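PDB 3LL3: gluconate kinase from Lactobacillus acidophilus, which probably phosphorylates a sugar or sugar acid with ATP, as a member of the FGGY carbohydrate kinase family, and binds ATP and D-xylulose. Local coordinates for residues A[302-305]-A[306-310]; A[384-387]-A[388-391]; A[473-476]-A[477-481]. All coordinates share one frame; numbering follows the deposited sequence.

In the fold
All three contacts are local, made between successive turns of a helix or at its end. Contact 1, in helix 300-311, is largely buried, with ATP on one flank and the second subunit on another. Contact 2 lies at the C-terminal end of helix 365-388, where the buried A384 and L387 give way to an exposed turn. Contact 3, in helix 465-485, is partly buried and also meets the second subunit. Helix 365-388 packs against both other helices. Contact 1 combines an indole, a hydroxyl and a nucleotide, contact 2 is mostly backbone bonds and a turn, and contact 3 is aromatic and sulfur packing. Centres of contacts 2 and 3 lie about 17 Å apart.

Contact 1: A[302-305]-A[306-310]; sequences VFNW and ARQTL. With ATP (adenosine-5'-triphosphate), chain C.
With CG anti to the backbone N (chi1 168°), W305 lays its indole over the next turn of the helix, and T309, whose OG1 sits beside its own backbone N (chi1 -63°), brings that hydroxyl over one face of the ring near its rim. This is an i to i+4 pair on helix 300-311 of the nucleotide-binding half of an FGGY kinase, an actin-like ATPase fold. T309 CB makes a CH-pi contact, 4.1 Å from the centroid of the five-membered ring and 20° off its normal, while T309 CG2 reaches the six-membered part at W305 CZ2. A306 CB packs on W305 CE3 at 3.8 Å, and L310 CD1 approaches W305 CZ3 more loosely. The indole NE1 is bonded to the backbone O of H363 of the second subunit, so this helix face belongs to the dimer contact. On another flank F303 turns one ring face to the adenine, its CD1 3.8 Å from N3 of ATP; F320 meets the same phenylalanine edge-to-face. N304 CB touches the ribose at O2' of ATP, 3.5 Å away. R307 bends at chi3 and gives NH1 to E315 O. Backbone N-H groups from A306 to L310 bond i to i+4, with a wider pi-type turn at 307-310. W305 O takes two donors from one residue, T309 N and T309 OG1, the hydroxyl at 2.9 Å.

Contact 2: A[384-387]-A[388-391]; sequences ASNL and IKNT
I388 follows directly on L387 as the last helical residue, and its N reaches back to A384 O at 3.2 Å in a regular i to i+4 bond. Its CG1 lies beside the backbone N (chi1 -54°), which swings this branch back along the helix to 3.3 Å from A384 O. The aliphatic chain thus lies alongside the last turn, and the side chain also touches P394. K389 still closes that turn, its N bonded to S385 O at 2.9 Å, but its phi is positive and the chain leaves the helix here. Its side chain bends at chi2 (34°) and runs alongside N386 in the same direction; NZ stops 3.6 Å from N386 OD1, and CD passes over the carbonyls of S385 and N386. N390 continues a type II' beta turn from I388 to T391. T391 completes it with two bonds to I388 O: the backbone N at 2.8 Å and OG1 at 2.9 Å, the hydroxyl in the carbonyl plane on a lone pair. A water bonded to L387 O also makes a weak bond to T391 OG1, bridging helix end and turn. The turn leads from helix 365-388 towards strand 396-400; on the buried side A384 and L387 rest on I265 of strand 263-269, L387 also meets Y280, and N386 lies against S279 and P346.

Contact 3: A[473-476]-A[477-481]; sequences KLFP and LYCEI
F475 and Y478 hold their rings nearly parallel, planes 19° apart, but offset so that little of one ring lies over the other, with centroids 5.9 Å apart. They sit one turn apart on helix 465-485, an amphipathic helix whose buried side faces helix 365-388 and strand 335-337. Contact is made through F475 CE1 and Y478 CD2, 3.8 Å apart and oblique to both rings. Both side chains carry CG anti to the backbone N (chi1 -174° and 172°), which sends both rings off the same side of the helix, their long axes at an angle to each other. Within these two turns it is C479 that lies over a face of F475, in a sulfur-aromatic contact. On the neighbouring flank L474 CD1 touches L477 CD2 at 3.7 Å, and both residues rest on I335. Y381 meets F475 edge-to-face, F378 meets the ring of Y478, and L477 packs on F492 of the second subunit. P476 has no N-H to give to the preceding turn, and the helix is kinked there; i to i+4 bonding goes on with Y478 N to L474 O and C479 N to F475 O. P476 O in turn accepts E480 N at 2.9 Å. C479 SG stands 3.7 Å from the F475 ring centroid, displaced toward the rim so that CZ is its nearest ring atom at 3.5 Å.

Contact 1: A[302-305]-A[306-310]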
loop_
_atom_site.group_PDB
_atom_site.type_symbol
_atom_site.label_atom_id
_atom_site.label_comp_id
_atom_site.label_asym_id
_atom_site.label_seq_id
_atom_site.Cartn_x
_atom_site.Cartn_y
_atom_site.Cartn_z
ATOM N N VAL A 302 9.916 -10.814 -5.992
ATOM C CA VAL A 302 9.301 -9.826 -5.127
ATOM C C VAL A 302 9.800 -9.983 -3.682
ATOM O O VAL A 302 10.018 -8.998 -2.977
ATOM C CB VAL A 302 7.753 -9.889 -5.203
ATOM C CG1 VAL A 302 7.128 -9.009 -4.119
ATOM C CG2 VAL A 302 7.273 -9.441 -6.600
ATOM N N PHE A 303 10.015 -11.222 -3.259
ATOM C CA PHE A 303 10.683 -11.474 -1.984
ATOM C C PHE A 303 12.054 -10.804 -1.968
ATOM O O PHE A 303 12.439 -10.177 -0.995
ATOM C CB PHE A 303 10.841 -12.975 -1.757
ATOM C CG PHE A 303 11.607 -13.324 -0.516
ATOM C CD1 PHE A 303 12.977 -13.508 -0.562
ATOM C CD2 PHE A 303 10.958 -13.434 0.711
ATOM C CE1 PHE A 303 13.697 -13.830 0.582
ATOM C CE2 PHE A 303 11.666 -13.761 1.856
ATOM C CZ PHE A 303 13.045 -13.954 1.792
ATOM N N ASN A 304 12.783 -10.946 -3.065
ATOM C CA ASN A 304 14.057 -10.281 -3.218
ATOM C C ASN A 304 13.934 -8.762 -3.138
ATOM O O ASN A 304 14.699 -8.128 -2.429
ATOM C CB ASN A 304 14.695 -10.663 -4.543
ATOM C CG ASN A 304 16.130 -10.201 -4.649
ATOM O OD1 ASN A 304 16.477 -9.395 -5.527
ATOM N ND2 ASN A 304 16.977 -10.707 -3.761
ATOM N N TRP A 305 12.987 -8.178 -3.875
ATOM C CA TRP A 305 12.761 -6.732 -3.792
ATOM C C TRP A 305 12.501 -6.282 -2.353
ATOM O O TRP A 305 13.080 -5.297 -1.896
ATOM C CB TRP A 305 11.613 -6.275 -4.700
ATOM C CG TRP A 305 11.174 -4.866 -4.409
ATOM C CD1 TRP A 305 11.674 -3.712 -4.959
ATOM C CD2 TRP A 305 10.149 -4.456 -3.488
ATOM N NE1 TRP A 305 11.012 -2.615 -4.444
ATOM C CE2 TRP A 305 10.078 -3.044 -3.537
ATOM C CE3 TRP A 305 9.277 -5.147 -2.635
ATOM C CZ2 TRP A 305 9.176 -2.310 -2.759
ATOM C CZ3 TRP A 305 8.382 -4.413 -1.859
ATOM C CH2 TRP A 305 8.340 -3.005 -1.927
ATOM N N ALA A 306 11.627 -6.995 -1.647
ATOM C CA ALA A 306 11.285 -6.639 -0.269
ATOM C C ALA A 306 12.477 -6.753 0.674
ATOM O O ALA A 306 12.623 -5.948 1.592
ATOM C CB ALA A 306 10.127 -7.480 0.245
ATOM N N ARG A 307 13.315 -7.759 0.432
ATOM C CA ARG A 307 14.484 -8.032 1.263
ATOM C C ARG A 307 15.473 -6.877 1.181
ATOM O O ARG A 307 16.040 -6.470 2.198
ATOM C CB ARG A 307 15.160 -9.344 0.827
ATOM C CG ARG A 307 16.459 -9.643 1.547
ATOM C CD ARG A 307 17.084 -10.958 1.090
ATOM N NE ARG A 307 17.586 -10.880 -0.279
ATOM C CZ ARG A 307 18.528 -10.030 -0.687
ATOM N NH1 ARG A 307 19.076 -9.171 0.162
ATOM N NH2 ARG A 307 18.921 -10.029 -1.953
ATOM N N GLN A 308 15.663 -6.356 -0.029
ATOM C CA GLN A 308 16.576 -5.244 -0.270
ATOM C C GLN A 308 15.985 -3.880 0.068
ATOM O O GLN A 308 16.722 -2.945 0.370
ATOM C CB GLN A 308 16.976 -5.197 -1.743
ATOM C CG GLN A 308 17.874 -6.331 -2.216
ATOM C CD GLN A 308 18.507 -6.005 -3.552
ATOM O OE1 GLN A 308 18.060 -6.483 -4.606
ATOM N NE2 GLN A 308 19.535 -5.151 -3.523
ATOM N N THR A 309 14.664 -3.757 -0.016
ATOM C CA THR A 309 14.010 -2.456 0.105
ATOM C C THR A 309 13.541 -2.191 1.530
ATOM O O THR A 309 13.756 -1.105 2.060
ATOM C CB THR A 309 12.830 -2.332 -0.873
ATOM O OG1 THR A 309 13.327 -2.410 -2.206
ATOM C CG2 THR A 309 12.094 -1.015 -0.698
ATOM N N LEU A 310 12.915 -3.189 2.145
ATOM C CA LEU A 310 12.427 -3.036 3.508
ATOM C C LEU A 310 13.597 -2.968 4.467
ATOM O O LEU A 310 13.503 -2.315 5.494
ATOM C CB LEU A 310 11.474 -4.166 3.917
ATOM C CG LEU A 310 10.039 -4.044 3.401
ATOM C CD1 LEU A 310 10.093 -3.825 1.923
ATOM C CD2 LEU A 310 9.196 -5.264 3.699
HETATM P PG ATP C . 16.041 -22.071 -11.878
HETATM O O1G ATP C . 17.402 -21.567 -11.068
HETATM O O2G ATP C . 15.759 -23.680 -11.575
HETATM O O3G ATP C . 16.200 -21.822 -13.309
HETATM P PB ATP C . 14.938 -19.812 -10.502
HETATM O O1B ATP C . 13.424 -19.228 -10.237
HETATM O O2B ATP C . 15.769 -18.864 -11.233
HETATM O O3B ATP C . 14.725 -21.228 -11.343
HETATM P PA ATP C . 15.099 -20.632 -7.669
HETATM O O1A ATP C . 13.947 -21.795 -7.748
HETATM O O2A ATP C . 16.232 -21.030 -6.844
HETATM O O3A ATP C . 15.769 -20.159 -9.108
HETATM O "O5'" ATP C . 14.389 -19.333 -6.953
HETATM C "C5'" ATP C . 15.095 -18.115 -6.932
HETATM C "C4'" ATP C . 14.480 -17.232 -5.873
HETATM O "O4'" ATP C . 14.487 -17.681 -4.527
HETATM C "C3'" ATP C . 14.747 -15.698 -5.848
HETATM O "O3'" ATP C . 13.809 -14.925 -6.537
HETATM C "C2'" ATP C . 15.004 -15.378 -4.330
HETATM O "O2'" ATP C . 14.547 -14.109 -3.949
HETATM C "C1'" ATP C . 14.334 -16.571 -3.685
HETATM N N9 ATP C . 14.946 -16.984 -2.430
HETATM C C8 ATP C . 16.243 -17.251 -2.185
HETATM N N7 ATP C . 16.313 -17.734 -0.848
HETATM C C5 ATP C . 15.001 -17.759 -0.321
HETATM C C6 ATP C . 14.483 -18.153 0.934
HETATM N N6 ATP C . 15.388 -18.680 1.948
HETATM N N1 ATP C . 13.169 -18.082 1.172
HETATM C C2 ATP C . 12.299 -17.621 0.210
HETATM N N3 ATP C . 12.815 -17.236 -1.014
HETATM C C4 ATP C . 14.153 -17.310 -1.259
#

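Contact 2: A[384-387]-A[388-391]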
loop_
_atom_site.group_PDB
_atom_site.type_symbol
_atom_site.label_atom_id
_atom_site.label_comp_id
_atom_site.label_asym_id
_atom_site.label_seq_id
_atom_site.Cartn_x
_atom_site.Cartn_y
_atom_site.Cartn_z
ATOM N N ALA A 384 -4.410 -20.466 -8.102
ATOM C CA ALA A 384 -4.824 -21.854 -7.862
ATOM C C ALA A 384 -6.348 -22.006 -7.752
ATOM O O ALA A 384 -6.931 -22.939 -8.292
ATOM C CB ALA A 384 -4.147 -22.401 -6.612
ATOM N N SER A 385 -6.980 -21.092 -7.032
ATOM C CA SER A 385 -8.423 -21.128 -6.811
ATOM C C SER A 385 -9.228 -20.968 -8.102
ATOM O O SER A 385 -10.342 -21.482 -8.203
ATOM C CB SER A 385 -8.835 -20.042 -5.808
ATOM O OG SER A 385 -8.288 -20.298 -4.516
ATOM N N ASN A 386 -8.682 -20.241 -9.075
ATOM C CA ASN A 386 -9.321 -20.147 -10.387
ATOM C C ASN A 386 -9.390 -21.515 -11.069
ATOM O O ASN A 386 -10.378 -21.831 -11.720
ATOM C CB ASN A 386 -8.579 -19.166 -11.289
ATOM C CG ASN A 386 -8.783 -17.730 -10.876
ATOM O OD1 ASN A 386 -9.728 -17.409 -10.160
ATOM N ND2 ASN A 386 -7.899 -16.847 -11.338
ATOM N N LEU A 387 -8.334 -22.315 -10.899
ATOM C CA LEU A 387 -8.230 -23.656 -11.477
ATOM C C LEU A 387 -9.249 -24.626 -10.875
ATOM O O LEU A 387 -9.944 -25.349 -11.585
ATOM C CB LEU A 387 -6.836 -24.214 -11.189
ATOM C CG LEU A 387 -5.645 -24.247 -12.133
ATOM C CD1 LEU A 387 -5.647 -23.158 -13.196
ATOM C CD2 LEU A 387 -4.341 -24.246 -11.325
ATOM N N ILE A 388 -9.300 -24.641 -9.549
ATOM C CA ILE A 388 -10.103 -25.581 -8.773
ATOM C C ILE A 388 -11.569 -25.215 -8.852
ATOM O O ILE A 388 -12.430 -26.065 -9.039
ATOM C CB ILE A 388 -9.710 -25.506 -7.284
ATOM C CG1 ILE A 388 -8.210 -25.711 -7.107
ATOM C CG2 ILE A 388 -10.493 -26.514 -6.450
ATOM C CD1 ILE A 388 -7.779 -25.580 -5.648
ATOM N N LYS A 389 -11.840 -23.930 -8.686
ATOM C CA LYS A 389 -13.200 -23.412 -8.659
ATOM C C LYS A 389 -14.031 -24.158 -7.611
ATOM O O LYS A 389 -13.782 -24.041 -6.394
ATOM C CB LYS A 389 -13.834 -23.500 -10.051
ATOM C CG LYS A 389 -14.474 -22.191 -10.505
ATOM C CD LYS A 389 -13.680 -20.988 -9.981
ATOM C CE LYS A 389 -13.821 -19.768 -10.888
ATOM N NZ LYS A 389 -13.140 -18.566 -10.309
ATOM N N ASN A 390 -15.014 -24.925 -8.077
ATOM C CA ASN A 390 -15.851 -25.698 -7.169
ATOM C C ASN A 390 -15.678 -27.200 -7.407
ATOM O O ASN A 390 -16.540 -27.999 -7.041
ATOM C CB ASN A 390 -17.327 -25.276 -7.279
ATOM C CG ASN A 390 -17.596 -23.883 -6.688
ATOM O OD1 ASN A 390 -17.233 -23.591 -5.546
ATOM N ND2 ASN A 390 -18.251 -23.030 -7.467
ATOM N N THR A 391 -14.556 -27.575 -8.021
ATOM C CA THR A 391 -14.236 -28.984 -8.227
ATOM C C THR A 391 -13.576 -29.560 -6.965
ATOM O O THR A 391 -13.395 -28.854 -5.963
ATOM C CB THR A 391 -13.327 -29.217 -9.482
ATOM O OG1 THR A 391 -11.954 -28.931 -9.173
ATOM C CG2 THR A 391 -13.776 -28.348 -10.659
HETATM O O HOH W 1 -10.664 -28.297 -12.284
#

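Contact 3: A[473-476]-A[477-481]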
loop_
_atom_site.group_PDB
_atom_site.type_symbol
_atom_site.label_atom_id
_atom_site.label_comp_id
_atom_site.label_asym_id
_atom_site.label_seq_id
_atom_site.Cartn_x
_atom_site.Cartn_y
_atom_site.Cartn_z
ATOM N N LYS A 473 -10.156 -16.514 6.849
ATOM C CA LYS A 473 -10.893 -15.296 7.096
ATOM C C LYS A 473 -10.220 -14.094 6.429
ATOM O O LYS A 473 -10.889 -13.152 6.004
ATOM C CB LYS A 473 -11.099 -15.067 8.604
ATOM C CG LYS A 473 -11.689 -13.704 8.922
ATOM C CD LYS A 473 -12.143 -13.575 10.379
ATOM C CE LYS A 473 -13.065 -12.368 10.562
ATOM N NZ LYS A 473 -13.728 -12.385 11.892
ATOM N N LEU A 474 -8.899 -14.139 6.306
ATOM C CA LEU A 474 -8.158 -13.003 5.757
ATOM C C LEU A 474 -8.126 -12.951 4.221
ATOM O O LEU A 474 -8.028 -11.866 3.642
ATOM C CB LEU A 474 -6.739 -12.967 6.317
ATOM C CG LEU A 474 -5.840 -11.840 5.796
ATOM C CD1 LEU A 474 -6.423 -10.462 6.162
ATOM C CD2 LEU A 474 -4.429 -12.022 6.363
ATOM N N PHE A 475 -8.208 -14.109 3.560
ATOM C CA PHE A 475 -8.206 -14.133 2.096
ATOM C C PHE A 475 -9.311 -13.285 1.442
ATOM O O PHE A 475 -9.066 -12.605 0.435
ATOM C CB PHE A 475 -8.223 -15.581 1.547
ATOM C CG PHE A 475 -8.074 -15.663 0.041
ATOM C CD1 PHE A 475 -6.997 -15.058 -0.605
ATOM C CD2 PHE A 475 -9.004 -16.352 -0.727
ATOM C CE1 PHE A 475 -6.853 -15.126 -1.999
ATOM C CE2 PHE A 475 -8.875 -16.424 -2.114
ATOM C CZ PHE A 475 -7.793 -15.807 -2.751
ATOM N N PRO A 476 -10.535 -13.329 1.991
ATOM C CA PRO A 476 -11.568 -12.469 1.401
ATOM C C PRO A 476 -11.194 -10.984 1.464
ATOM O O PRO A 476 -11.541 -10.245 0.556
ATOM C CB PRO A 476 -12.794 -12.745 2.287
ATOM C CG PRO A 476 -12.595 -14.176 2.731
ATOM C CD PRO A 476 -11.095 -14.282 2.970
ATOM N N LEU A 477 -10.517 -10.551 2.519
ATOM C CA LEU A 477 -10.080 -9.157 2.604
ATOM C C LEU A 477 -9.015 -8.866 1.536
ATOM O O LEU A 477 -9.027 -7.806 0.920
ATOM C CB LEU A 477 -9.532 -8.843 3.997
ATOM C CG LEU A 477 -8.921 -7.454 4.215
ATOM C CD1 LEU A 477 -9.918 -6.361 3.896
ATOM C CD2 LEU A 477 -8.410 -7.327 5.648
ATOM N N TYR A 478 -8.101 -9.813 1.316
ATOM C CA TYR A 478 -7.099 -9.676 0.257
ATOM C C TYR A 478 -7.799 -9.442 -1.087
ATOM O O TYR A 478 -7.398 -8.575 -1.856
ATOM C CB TYR A 478 -6.233 -10.934 0.189
ATOM C CG TYR A 478 -5.268 -11.006 -0.983
ATOM C CD1 TYR A 478 -3.940 -10.595 -0.850
ATOM C CD2 TYR A 478 -5.691 -11.470 -2.223
ATOM C CE1 TYR A 478 -3.053 -10.666 -1.926
ATOM C CE2 TYR A 478 -4.820 -11.537 -3.302
ATOM C CZ TYR A 478 -3.509 -11.133 -3.156
ATOM O OH TYR A 478 -2.683 -11.203 -4.247
ATOM N N CYS A 479 -8.844 -10.219 -1.359
ATOM C CA CYS A 479 -9.595 -10.102 -2.603
ATOM C C CYS A 479 -10.385 -8.793 -2.684
ATOM O O CYS A 479 -10.593 -8.250 -3.775
ATOM C CB CYS A 479 -10.529 -11.295 -2.782
ATOM S SG CYS A 479 -9.646 -12.847 -3.003
ATOM N N GLU A 480 -10.839 -8.304 -1.536
ATOM C CA GLU A 480 -11.545 -7.027 -1.500
ATOM C C GLU A 480 -10.611 -5.899 -1.921
ATOM O O GLU A 480 -10.993 -5.055 -2.722
ATOM C CB GLU A 480 -12.125 -6.749 -0.117
ATOM C CG GLU A 480 -13.437 -7.469 0.135
ATOM C CD GLU A 480 -14.584 -6.892 -0.679
ATOM O OE1 GLU A 480 -14.718 -5.646 -0.696
ATOM O OE2 GLU A 480 -15.343 -7.681 -1.301
ATOM N N ILE A 481 -9.386 -5.900 -1.394
ATOM C CA ILE A 481 -8.423 -4.835 -1.696
ATOM C C ILE A 481 -7.970 -4.916 -3.161
ATOM O O ILE A 481 -7.863 -3.907 -3.863
ATOM C CB ILE A 481 -7.207 -4.887 -0.745
ATOM C CG1 ILE A 481 -7.664 -4.814 0.717
ATOM C CG2 ILE A 481 -6.215 -3.778 -1.067
ATOM C CD1 ILE A 481 -8.659 -3.707 1.026
#